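Long-range contacts in alginase (PDB 4Q8K), which degrades the polysaccharide alginate as a lyase of family 18, probably cutting its glycosidic bonds by beta-elimination: residues Val193-Val199 with Tyr364-Thr368; Arg198-Thr202 with Asp311-Tyr316; Thr204-Ala210 with Leu287-Tyr293; Tyr293-Glu297 with Gly306-Glu310. All coordinates share one frame; numbering follows the deposited sequence.

All four contacts belong to the concanavalin-like lyase fold. Contacts 3 and 4 lie in one seven-stranded antiparallel sheet, with centres about 10 Å apart, and share Tyr293. Contacts 1 and 2 share Arg198 and Val199 of the loop after strand 186-193, and their centres are about 9 Å apart. Tyr364 OH, 2.7 Å from Glu206 OE1, joins adjacent strands of the seven-stranded sheet (contacts 1 and 3). The loop meets this sheet where Val199 CG2 lies 3.5 Å from Thr204 CG2 and Met201 CE 3.5 Å from Val296 CG2. The calcium ligands Asp242, Asp250, Val252, Asn255 and Ile257 belong to none of these segments; a sulfate about 5 Å from the Tyr316 side chain probably came from the crystallisation liquor.

Contact 1. Residues Val193-Val199 with Tyr364-Thr368; sequences VKESLRV and YTRET
The end of strand 355-368 is tied to the loop after strand 186-193 by Arg366, which reaches across to Leu197 at the close of a short 3-10 turn. Arg366 NH2 donates to Leu197 O at 2.9 Å with a bent N-H...O angle of 142°, and the nitrogen stands 57° out of the carbonyl plane, so the bond misses the lone pairs. Arg366 CG lies opposite the backbone N (chi1 179°) and the chain stays extended as far as NE, which carries the guanidinium across the gap. Val193 lays CG1 over one guanidinium face, 3.9 Å from Arg366 NH1. The edges are polar: Arg366 NH1 donates to Tyr364 OH at 3.2 Å, a water 2.7 Å from Arg366 NE also bonds Thr368 OG1, and a second water, 2.8 Å from Arg366 NH2, accepts from Val199 N. Beside the guanidinium, Val199 CG2 and Thr368 CG2 meet tip to tip at 3.7 Å. Within the loop, Arg198 NE and NH2 both donate to Val193 O, nearly in the guanidinium plane. Tyr364 OH has its stronger partner in Glu206 of strand 204-216, the sheet neighbour of strand 355-368. Phe154 meets the Tyr364 ring edge-to-face, while Val193 packs on Phe317 of strand 316-319; the contact joins the end of an inner strand of the seven-stranded sheet to the loop leaving strand 186-193 of the other sheet.

Contact 2. Residues Arg198-Thr202 with Asp311-Tyr316; sequences RVAMT and DDSQSY
The guanidinium of Arg198 lies flat on the ring of Tyr316, a stacked cation-pi pair with planes only 7° apart and the two centres separated by 3.5 Å. CZ stands over the middle of the ring, while NE comes nearest CG, and the two side chains run alongside each other in the same direction. The Tyr316 chi1 of 61° sets the ring between its own N and C, turned under the arginine. At the edge of the guanidinium, already held by Val193 O, two waters lie in its plane; one, 3.0 Å from Arg198 NH1, donates to Gln314 O. Beyond the stack the two loops of this lyase fold are laced together. Val199 O accepts from both Ser315 N, at 3.0 Å, and Ser315 OG, at 2.9 Å, and Met201 packs its CG and sulfur against the same serine. Asp312 OD1 receives Gln314 N in an Asx turn and has a further partner in Ser230, while Asp312 O takes Met201 N. Asp311 then grips the start of the 3-10 turn with both oxygens: Thr202 N donates to OD1 at 3.2 Å, and Thr202 OG1 donates to Asp311 OD2 at 2.6 Å, on the syn side but 32° out of the carboxylate plane.

Contact 3. Residues Thr204-Ala210 with Leu287-Tyr293; sequences TYEVFEA and LRVVNNY
Leu287 CD2 lies at the edge of the Phe208 ring, 4.3 Å from Phe208 CE2, and Val289 sits on the same buried face of the sheet, where the Phe208 ring also meets Phe317 and Phe319. On the other face Val207 and Val290 form a non-hydrogen-bonded pair, with Val207 CG2 4.2 Å from Val290 CG1. The Tyr205 ring leans on the same methyl, its CE1 lying 4.1 Å from Val290 CG1. Backbone bonds run between the strands, whose axes are antiparallel at 175°; the link from Phe208 N to Val289 O measures 2.8 Å. At the polar margin Asn291 ND2 donates to Glu206 OE2 at 3.2 Å, nearly straight (162°), using the anti lone pair; carboxylate and amide planes are 80° apart. Glu206 also binds Tyr364 and His227, and Asn291 binds Gly294 and Met201, so this buried polar cluster is held from several sides. Arg288 and Glu209 form a long salt bridge, 3.7 Å from Arg288 NE to Glu209 OE1. At the strand end Tyr293 N donates to Thr204 O at 3.0 Å, and the Tyr293 ring lays one face over the Thr204-Tyr205 peptide, CE2 3.5 Å from Tyr205 CB. A serine in place of Tyr293 would probably leave the Thr204-Tyr205 peptide without the ring over it and Tyr205 CB without its aromatic neighbour. The pairing is that of adjacent inner strands in a concanavalin-like beta sandwich, the face bearing Phe208, Leu287 and Val289 packed against strands 221-228 and 316-319 of the second sheet.

Contact 4. Residues Tyr293-Glu297 with Gly306-Glu310; sequences YGDVE and GIPVE
Gly294 to Glu297 and Gly306 to Val309 run antiparallel, the axes of strands 295-297 and 306-308 being 4.5 Å apart at 166°. Val309 N lies nearly on the extension of the Gly294 C=O bond (C=O...N 174°), 2.9 Å from Gly294 O, and Val296 N donates to Ile307 O, also at 2.9 Å. Between them Asp295 and Pro308 form a non-hydrogen-bonded pair, a place where the proline loses no cross-strand bond. Of the side chains, Val296 and Val309 carry the apolar contact. They cross at about a right angle: Val309 CG2 touches Val296 CG2 at 3.8 Å, while Val309 CG1 lies 3.8 Å from Val296 CB. With chi1 at -63° Val309 CG2 is wedged between its own N and C, which also brings it to 3.2 Å from Gly294 O. On the opposite face Asp295 OD1 lies 3.6 Å from Pro308 CB. Met201 packs on both valines and Leu264 of strand 257-265 on Val296, so their face looks into the protein. A glycine in place of Val309 would probably open a gap beside Val296 and Met201, with both methyls gone from between them. The Tyr293-Gly294 backbone angles fit a type I' turn leading from strand 284-292 into strand 295-300, and the segments belong to the hairpin of strands 295-300 and 303-308, whose second strand is one of the two outermost of the seven-stranded sheet of the sandwich.

Contact 1. Residues Val193-Val199 with Tyr364-Thr368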
# COMPACT_ATOMS: atom_id res chain seq x y z
N VAL A 193 4.55 0.83 -11.09
CA VAL A 193 5.52 0.60 -12.15
C VAL A 193 4.77 0.46 -13.47
O VAL A 193 3.83 -0.33 -13.59
CB VAL A 193 6.37 -0.66 -11.89
CG1 VAL A 193 7.28 -0.96 -13.08
CG2 VAL A 193 7.20 -0.50 -10.60
N LYS A 194 5.21 1.17 -14.48
CA LYS A 194 4.50 1.16 -15.74
C LYS A 194 4.52 -0.13 -16.49
O LYS A 194 5.42 -0.88 -16.40
CB LYS A 194 4.97 2.31 -16.59
CG LYS A 194 6.31 2.09 -17.22
CD LYS A 194 6.68 3.23 -18.16
CE LYS A 194 6.93 4.50 -17.43
NZ LYS A 194 7.33 5.58 -18.35
N GLU A 195 3.48 -0.36 -17.25
CA GLU A 195 3.28 -1.63 -17.91
C GLU A 195 4.49 -2.13 -18.70
O GLU A 195 4.79 -3.32 -18.69
CB GLU A 195 2.06 -1.53 -18.82
CG GLU A 195 1.46 -2.85 -19.23
CD GLU A 195 0.17 -2.66 -20.01
OE1 GLU A 195 0.07 -1.66 -20.74
OE2 GLU A 195 -0.75 -3.50 -19.87
N SER A 196 5.17 -1.22 -19.39
CA SER A 196 6.20 -1.64 -20.35
C SER A 196 7.43 -2.21 -19.67
O SER A 196 8.20 -2.94 -20.29
CB SER A 196 6.59 -0.49 -21.29
OG SER A 196 7.25 0.56 -20.59
N LEU A 197 7.61 -1.88 -18.39
CA LEU A 197 8.80 -2.30 -17.66
C LEU A 197 8.58 -3.59 -16.89
O LEU A 197 9.52 -4.17 -16.35
CB LEU A 197 9.27 -1.22 -16.69
CG LEU A 197 9.68 0.15 -17.24
CD1 LEU A 197 9.97 1.07 -16.08
CD2 LEU A 197 10.88 0.03 -18.15
N ARG A 198 7.33 -4.04 -16.83
CA ARG A 198 6.99 -5.20 -15.99
C ARG A 198 7.58 -6.52 -16.47
O ARG A 198 7.51 -6.85 -17.65
CB ARG A 198 5.48 -5.34 -15.85
CG ARG A 198 4.87 -4.10 -15.25
CD ARG A 198 3.36 -4.20 -15.16
NE ARG A 198 2.79 -2.91 -14.80
CZ ARG A 198 1.49 -2.61 -14.89
NH1 ARG A 198 0.62 -3.52 -15.31
NH2 ARG A 198 1.06 -1.41 -14.56
N VAL A 199 8.17 -7.25 -15.53
CA VAL A 199 8.69 -8.58 -15.79
C VAL A 199 8.34 -9.47 -14.60
O VAL A 199 7.58 -9.07 -13.73
CB VAL A 199 10.22 -8.56 -16.01
CG1 VAL A 199 10.55 -7.86 -17.34
CG2 VAL A 199 10.92 -7.87 -14.84
N TYR A 364 14.08 4.35 -4.63
CA TYR A 364 13.66 3.20 -5.38
C TYR A 364 14.73 2.79 -6.35
O TYR A 364 15.22 3.59 -7.07
CB TYR A 364 12.36 3.44 -6.14
CG TYR A 364 11.89 2.25 -6.87
CD1 TYR A 364 11.29 1.20 -6.23
CD2 TYR A 364 12.07 2.15 -8.21
CE1 TYR A 364 10.86 0.10 -6.92
CE2 TYR A 364 11.67 1.06 -8.91
CZ TYR A 364 11.07 0.03 -8.28
OH TYR A 364 10.71 -1.05 -9.01
N THR A 365 15.10 1.53 -6.32
CA THR A 365 16.01 1.00 -7.32
C THR A 365 15.44 -0.24 -7.93
O THR A 365 14.78 -1.00 -7.28
CB THR A 365 17.39 0.65 -6.75
OG1 THR A 365 17.29 -0.52 -5.99
CG2 THR A 365 17.93 1.71 -5.91
N ARG A 366 15.74 -0.42 -9.20
CA ARG A 366 15.24 -1.49 -9.98
C ARG A 366 16.28 -1.98 -10.98
O ARG A 366 16.73 -1.23 -11.79
CB ARG A 366 14.04 -1.00 -10.76
CG ARG A 366 13.39 -2.00 -11.66
CD ARG A 366 12.30 -1.32 -12.47
NE ARG A 366 11.57 -2.28 -13.26
CZ ARG A 366 10.62 -3.06 -12.78
NH1 ARG A 366 10.29 -2.97 -11.53
NH2 ARG A 366 10.03 -3.92 -13.55
N GLU A 367 16.68 -3.23 -10.85
CA GLU A 367 17.54 -3.89 -11.82
C GLU A 367 16.97 -5.18 -12.34
O GLU A 367 16.53 -6.02 -11.62
CB GLU A 367 18.94 -4.11 -11.28
CG GLU A 367 19.04 -4.43 -9.82
CD GLU A 367 20.02 -3.54 -9.09
OE1 GLU A 367 20.09 -2.35 -9.40
OE2 GLU A 367 20.73 -4.04 -8.20
N THR A 368 16.99 -5.34 -13.65
CA THR A 368 16.35 -6.47 -14.26
C THR A 368 17.36 -7.48 -14.82
O THR A 368 18.46 -7.12 -15.18
CB THR A 368 15.40 -6.00 -15.37
OG1 THR A 368 14.68 -4.87 -14.90
CG2 THR A 368 14.44 -7.07 -15.70
O HOH W 1 12.62 -3.03 -15.58
O HOH W 2 8.39 -6.09 -12.82

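Contact 2. Residues Arg198-Thr202 with Asp311-Tyr316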
# COMPACT_ATOMS: atom_id res chain seq x y z
N ARG A 198 7.33 -4.04 -16.83
CA ARG A 198 6.99 -5.20 -15.99
C ARG A 198 7.58 -6.52 -16.47
O ARG A 198 7.51 -6.85 -17.65
CB ARG A 198 5.48 -5.34 -15.85
CG ARG A 198 4.87 -4.10 -15.25
CD ARG A 198 3.36 -4.20 -15.16
NE ARG A 198 2.79 -2.91 -14.80
CZ ARG A 198 1.49 -2.61 -14.89
NH1 ARG A 198 0.62 -3.52 -15.31
NH2 ARG A 198 1.06 -1.41 -14.56
N VAL A 199 8.17 -7.25 -15.53
CA VAL A 199 8.69 -8.58 -15.79
C VAL A 199 8.34 -9.47 -14.60
O VAL A 199 7.58 -9.07 -13.73
CB VAL A 199 10.22 -8.56 -16.01
CG1 VAL A 199 10.55 -7.86 -17.34
CG2 VAL A 199 10.92 -7.87 -14.84
N ALA A 200 8.88 -10.68 -14.57
CA ALA A 200 8.56 -11.61 -13.49
C ALA A 200 9.15 -11.13 -12.17
O ALA A 200 10.14 -10.40 -12.16
CB ALA A 200 9.05 -13.01 -13.83
N MET A 201 8.54 -11.53 -11.06
CA MET A 201 9.11 -11.23 -9.75
C MET A 201 10.55 -11.74 -9.68
O MET A 201 11.43 -11.07 -9.13
CB MET A 201 8.28 -11.84 -8.62
CG MET A 201 6.93 -11.12 -8.38
SD MET A 201 7.13 -9.45 -7.74
CE MET A 201 7.69 -9.74 -6.07
N THR A 202 10.77 -12.92 -10.24
CA THR A 202 12.08 -13.57 -10.21
C THR A 202 13.09 -12.95 -11.18
O THR A 202 14.22 -13.42 -11.28
CB THR A 202 11.96 -15.07 -10.54
OG1 THR A 202 11.22 -15.23 -11.76
CG2 THR A 202 11.24 -15.81 -9.42
N ASP A 311 5.57 -16.58 -8.14
CA ASP A 311 6.03 -15.75 -9.25
C ASP A 311 4.86 -15.34 -10.13
O ASP A 311 3.87 -16.06 -10.24
CB ASP A 311 7.07 -16.54 -10.06
CG ASP A 311 8.02 -15.65 -10.83
OD1 ASP A 311 8.00 -14.42 -10.61
OD2 ASP A 311 8.81 -16.19 -11.63
N ASP A 312 4.96 -14.16 -10.73
CA ASP A 312 4.02 -13.73 -11.76
C ASP A 312 4.84 -13.06 -12.85
O ASP A 312 5.71 -12.25 -12.55
CB ASP A 312 3.00 -12.74 -11.20
CG ASP A 312 2.00 -12.27 -12.25
OD1 ASP A 312 2.39 -11.47 -13.12
OD2 ASP A 312 0.83 -12.71 -12.20
N SER A 313 4.53 -13.38 -14.10
CA SER A 313 5.37 -12.95 -15.23
C SER A 313 5.31 -11.46 -15.56
O SER A 313 6.22 -10.93 -16.21
CB SER A 313 5.02 -13.77 -16.48
OG SER A 313 3.69 -13.51 -16.88
N GLN A 314 4.26 -10.78 -15.12
CA GLN A 314 4.10 -9.35 -15.40
C GLN A 314 3.79 -8.59 -14.13
O GLN A 314 2.81 -7.85 -14.04
CB GLN A 314 3.01 -9.12 -16.45
CG GLN A 314 3.26 -9.84 -17.76
CD GLN A 314 4.51 -9.35 -18.45
OE1 GLN A 314 4.82 -8.15 -18.42
NE2 GLN A 314 5.24 -10.26 -19.08
N SER A 315 4.65 -8.76 -13.14
CA SER A 315 4.42 -8.21 -11.81
C SER A 315 4.75 -6.74 -11.75
O SER A 315 5.50 -6.23 -12.58
CB SER A 315 5.28 -8.96 -10.78
OG SER A 315 6.66 -8.71 -10.99
N TYR A 316 4.19 -6.04 -10.77
CA TYR A 316 4.50 -4.63 -10.63
C TYR A 316 4.31 -4.10 -9.22
O TYR A 316 3.35 -4.44 -8.54
CB TYR A 316 3.75 -3.78 -11.66
CG TYR A 316 2.23 -3.79 -11.64
CD1 TYR A 316 1.52 -4.92 -12.03
CD2 TYR A 316 1.51 -2.65 -11.29
CE1 TYR A 316 0.12 -4.92 -12.04
CE2 TYR A 316 0.12 -2.65 -11.31
CZ TYR A 316 -0.56 -3.78 -11.69
OH TYR A 316 -1.94 -3.79 -11.71
O HOH W 3 0.84 -6.46 -15.57
O HOH W 4 -1.93 -1.96 -14.58
O HOH W 2 8.39 -6.09 -12.82

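Contact 3. Residues Thr204-Ala210 with Leu287-Tyr293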
# COMPACT_ATOMS: atom_id res chain seq x y z
N THR A 204 13.71 -9.41 -11.28
CA THR A 204 14.23 -8.14 -10.82
C THR A 204 14.76 -8.13 -9.43
O THR A 204 14.32 -8.84 -8.59
CB THR A 204 13.18 -7.00 -10.79
OG1 THR A 204 12.05 -7.39 -10.03
CG2 THR A 204 12.73 -6.68 -12.12
N TYR A 205 15.66 -7.19 -9.19
CA TYR A 205 16.06 -6.82 -7.86
C TYR A 205 15.54 -5.40 -7.62
O TYR A 205 15.95 -4.50 -8.27
CB TYR A 205 17.59 -6.92 -7.69
CG TYR A 205 18.06 -6.48 -6.35
CD1 TYR A 205 18.03 -7.32 -5.27
CD2 TYR A 205 18.49 -5.21 -6.15
CE1 TYR A 205 18.44 -6.91 -4.05
CE2 TYR A 205 18.88 -4.79 -4.93
CZ TYR A 205 18.85 -5.65 -3.89
OH TYR A 205 19.24 -5.20 -2.69
N GLU A 206 14.60 -5.24 -6.71
CA GLU A 206 14.04 -3.94 -6.37
C GLU A 206 14.17 -3.63 -4.91
O GLU A 206 13.98 -4.47 -4.09
CB GLU A 206 12.55 -3.89 -6.55
CG GLU A 206 12.00 -4.24 -7.85
CD GLU A 206 10.48 -4.37 -7.75
OE1 GLU A 206 9.84 -3.35 -7.91
OE2 GLU A 206 10.01 -5.48 -7.53
N VAL A 207 14.41 -2.38 -4.63
CA VAL A 207 14.43 -1.90 -3.26
C VAL A 207 13.61 -0.63 -3.19
O VAL A 207 13.87 0.32 -3.95
CB VAL A 207 15.86 -1.58 -2.80
CG1 VAL A 207 15.85 -1.01 -1.39
CG2 VAL A 207 16.75 -2.83 -2.87
N PHE A 208 12.61 -0.60 -2.31
CA PHE A 208 11.88 0.63 -2.04
C PHE A 208 12.04 0.94 -0.56
O PHE A 208 11.87 0.06 0.29
CB PHE A 208 10.39 0.47 -2.38
CG PHE A 208 9.54 1.66 -1.99
CD1 PHE A 208 9.38 2.72 -2.86
CD2 PHE A 208 8.90 1.72 -0.75
CE1 PHE A 208 8.59 3.82 -2.51
CE2 PHE A 208 8.13 2.81 -0.39
CZ PHE A 208 7.97 3.86 -1.28
N GLU A 209 12.40 2.18 -0.26
CA GLU A 209 12.49 2.63 1.12
C GLU A 209 11.85 3.99 1.24
O GLU A 209 11.97 4.82 0.33
CB GLU A 209 13.95 2.68 1.60
CG GLU A 209 14.08 3.00 3.08
CD GLU A 209 15.41 2.57 3.69
OE1 GLU A 209 16.31 2.15 2.93
OE2 GLU A 209 15.53 2.63 4.93
N ALA A 210 11.16 4.22 2.35
CA ALA A 210 10.53 5.49 2.62
C ALA A 210 10.34 5.69 4.11
O ALA A 210 10.18 4.73 4.87
CB ALA A 210 9.20 5.58 1.89
N LEU A 287 9.90 2.32 6.28
CA LEU A 287 9.49 1.17 5.49
C LEU A 287 10.55 0.79 4.47
O LEU A 287 11.00 1.62 3.69
CB LEU A 287 8.17 1.46 4.77
CG LEU A 287 7.64 0.33 3.87
CD1 LEU A 287 7.25 -0.89 4.68
CD2 LEU A 287 6.43 0.84 3.08
N ARG A 288 10.95 -0.47 4.47
CA ARG A 288 11.85 -0.98 3.44
C ARG A 288 11.30 -2.26 2.84
O ARG A 288 11.06 -3.24 3.55
CB ARG A 288 13.27 -1.22 3.98
CG ARG A 288 14.29 -1.58 2.90
CD ARG A 288 15.73 -1.43 3.42
NE ARG A 288 16.72 -1.53 2.34
CZ ARG A 288 17.39 -2.65 2.07
NH1 ARG A 288 18.27 -2.69 1.08
NH2 ARG A 288 17.17 -3.72 2.81
N VAL A 289 11.09 -2.25 1.53
CA VAL A 289 10.59 -3.42 0.82
C VAL A 289 11.63 -3.83 -0.20
O VAL A 289 12.03 -3.02 -1.04
CB VAL A 289 9.26 -3.10 0.09
CG1 VAL A 289 8.76 -4.32 -0.66
CG2 VAL A 289 8.22 -2.62 1.08
N VAL A 290 12.06 -5.08 -0.13
CA VAL A 290 13.03 -5.60 -1.08
C VAL A 290 12.47 -6.81 -1.81
O VAL A 290 11.94 -7.72 -1.19
CB VAL A 290 14.33 -6.04 -0.37
CG1 VAL A 290 15.35 -6.52 -1.39
CG2 VAL A 290 14.88 -4.89 0.47
N ASN A 291 12.57 -6.79 -3.13
CA ASN A 291 12.29 -7.96 -3.93
C ASN A 291 13.60 -8.44 -4.52
O ASN A 291 14.07 -7.89 -5.50
CB ASN A 291 11.34 -7.66 -5.08
CG ASN A 291 11.21 -8.84 -6.03
OD1 ASN A 291 11.43 -9.99 -5.65
ND2 ASN A 291 10.87 -8.55 -7.28
N ASN A 292 14.19 -9.46 -3.90
CA ASN A 292 15.44 -10.04 -4.39
C ASN A 292 15.14 -11.23 -5.31
O ASN A 292 15.20 -12.37 -4.88
CB ASN A 292 16.30 -10.49 -3.20
CG ASN A 292 17.65 -11.01 -3.63
OD1 ASN A 292 18.08 -10.80 -4.76
ND2 ASN A 292 18.34 -11.71 -2.73
N TYR A 293 14.81 -10.94 -6.56
CA TYR A 293 14.50 -11.96 -7.56
C TYR A 293 13.51 -13.02 -7.05
O TYR A 293 13.70 -14.22 -7.25
CB TYR A 293 15.80 -12.62 -8.07
CG TYR A 293 16.74 -11.64 -8.73
CD1 TYR A 293 16.60 -11.29 -10.06
CD2 TYR A 293 17.77 -11.04 -8.01
CE1 TYR A 293 17.45 -10.39 -10.67
CE2 TYR A 293 18.63 -10.14 -8.60
CZ TYR A 293 18.47 -9.81 -9.94
OH TYR A 293 19.31 -8.91 -10.54

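Contact 4. Residues Tyr293-Glu297 with Gly306-Glu310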
# COMPACT_ATOMS: atom_id res chain seq x y z
N TYR A 293 14.81 -10.94 -6.56
CA TYR A 293 14.50 -11.96 -7.56
C TYR A 293 13.51 -13.02 -7.05
O TYR A 293 13.70 -14.22 -7.25
CB TYR A 293 15.80 -12.62 -8.07
CG TYR A 293 16.74 -11.64 -8.73
CD1 TYR A 293 16.60 -11.29 -10.06
CD2 TYR A 293 17.77 -11.04 -8.01
CE1 TYR A 293 17.45 -10.39 -10.67
CE2 TYR A 293 18.63 -10.14 -8.60
CZ TYR A 293 18.47 -9.81 -9.94
OH TYR A 293 19.31 -8.91 -10.54
N GLY A 294 12.45 -12.56 -6.40
CA GLY A 294 11.37 -13.45 -5.99
C GLY A 294 11.33 -13.70 -4.50
O GLY A 294 10.36 -14.25 -3.98
N ASP A 295 12.39 -13.30 -3.80
CA ASP A 295 12.42 -13.41 -2.34
C ASP A 295 12.10 -12.04 -1.79
O ASP A 295 12.90 -11.12 -1.89
CB ASP A 295 13.80 -13.87 -1.85
CG ASP A 295 14.21 -15.21 -2.41
OD1 ASP A 295 13.33 -16.01 -2.78
OD2 ASP A 295 15.43 -15.46 -2.48
N VAL A 296 10.90 -11.90 -1.24
CA VAL A 296 10.42 -10.58 -0.85
C VAL A 296 10.51 -10.38 0.66
O VAL A 296 10.02 -11.21 1.42
CB VAL A 296 8.96 -10.35 -1.29
CG1 VAL A 296 8.44 -9.04 -0.72
CG2 VAL A 296 8.87 -10.36 -2.81
N GLU A 297 11.12 -9.28 1.06
CA GLU A 297 11.32 -8.94 2.45
C GLU A 297 10.80 -7.54 2.77
O GLU A 297 11.06 -6.59 2.02
CB GLU A 297 12.80 -9.01 2.78
CG GLU A 297 13.18 -8.44 4.11
CD GLU A 297 14.67 -8.44 4.30
OE1 GLU A 297 15.15 -9.21 5.16
OE2 GLU A 297 15.36 -7.71 3.57
N GLY A 306 10.30 -12.00 5.53
CA GLY A 306 10.40 -12.24 4.10
C GLY A 306 10.36 -13.71 3.74
O GLY A 306 10.81 -14.55 4.53
N ILE A 307 9.83 -14.02 2.56
CA ILE A 307 9.78 -15.37 2.02
C ILE A 307 9.88 -15.35 0.49
O ILE A 307 9.67 -14.30 -0.13
CB ILE A 307 8.45 -16.09 2.35
CG1 ILE A 307 7.28 -15.36 1.70
CG2 ILE A 307 8.27 -16.24 3.86
CD1 ILE A 307 5.94 -15.99 1.98
N PRO A 308 10.18 -16.50 -0.12
CA PRO A 308 10.01 -16.59 -1.57
C PRO A 308 8.52 -16.47 -1.88
O PRO A 308 7.71 -17.02 -1.13
CB PRO A 308 10.52 -18.00 -1.90
CG PRO A 308 11.42 -18.37 -0.74
CD PRO A 308 10.77 -17.72 0.45
N VAL A 309 8.17 -15.77 -2.94
CA VAL A 309 6.76 -15.54 -3.25
C VAL A 309 6.36 -16.23 -4.56
O VAL A 309 7.21 -16.55 -5.38
CB VAL A 309 6.44 -14.05 -3.35
CG1 VAL A 309 6.68 -13.36 -2.01
CG2 VAL A 309 7.28 -13.39 -4.44
N GLU A 310 5.06 -16.46 -4.73
CA GLU A 310 4.57 -17.01 -5.99
C GLU A 310 4.93 -16.05 -7.11
O GLU A 310 4.65 -14.86 -7.03
CB GLU A 310 3.05 -17.22 -5.94
CG GLU A 310 2.50 -17.97 -7.16
CD GLU A 310 1.05 -18.41 -6.98
OE1 GLU A 310 0.20 -17.55 -6.69
OE2 GLU A 310 0.77 -19.62 -7.12
O HOH W 5 10.00 -17.24 -5.63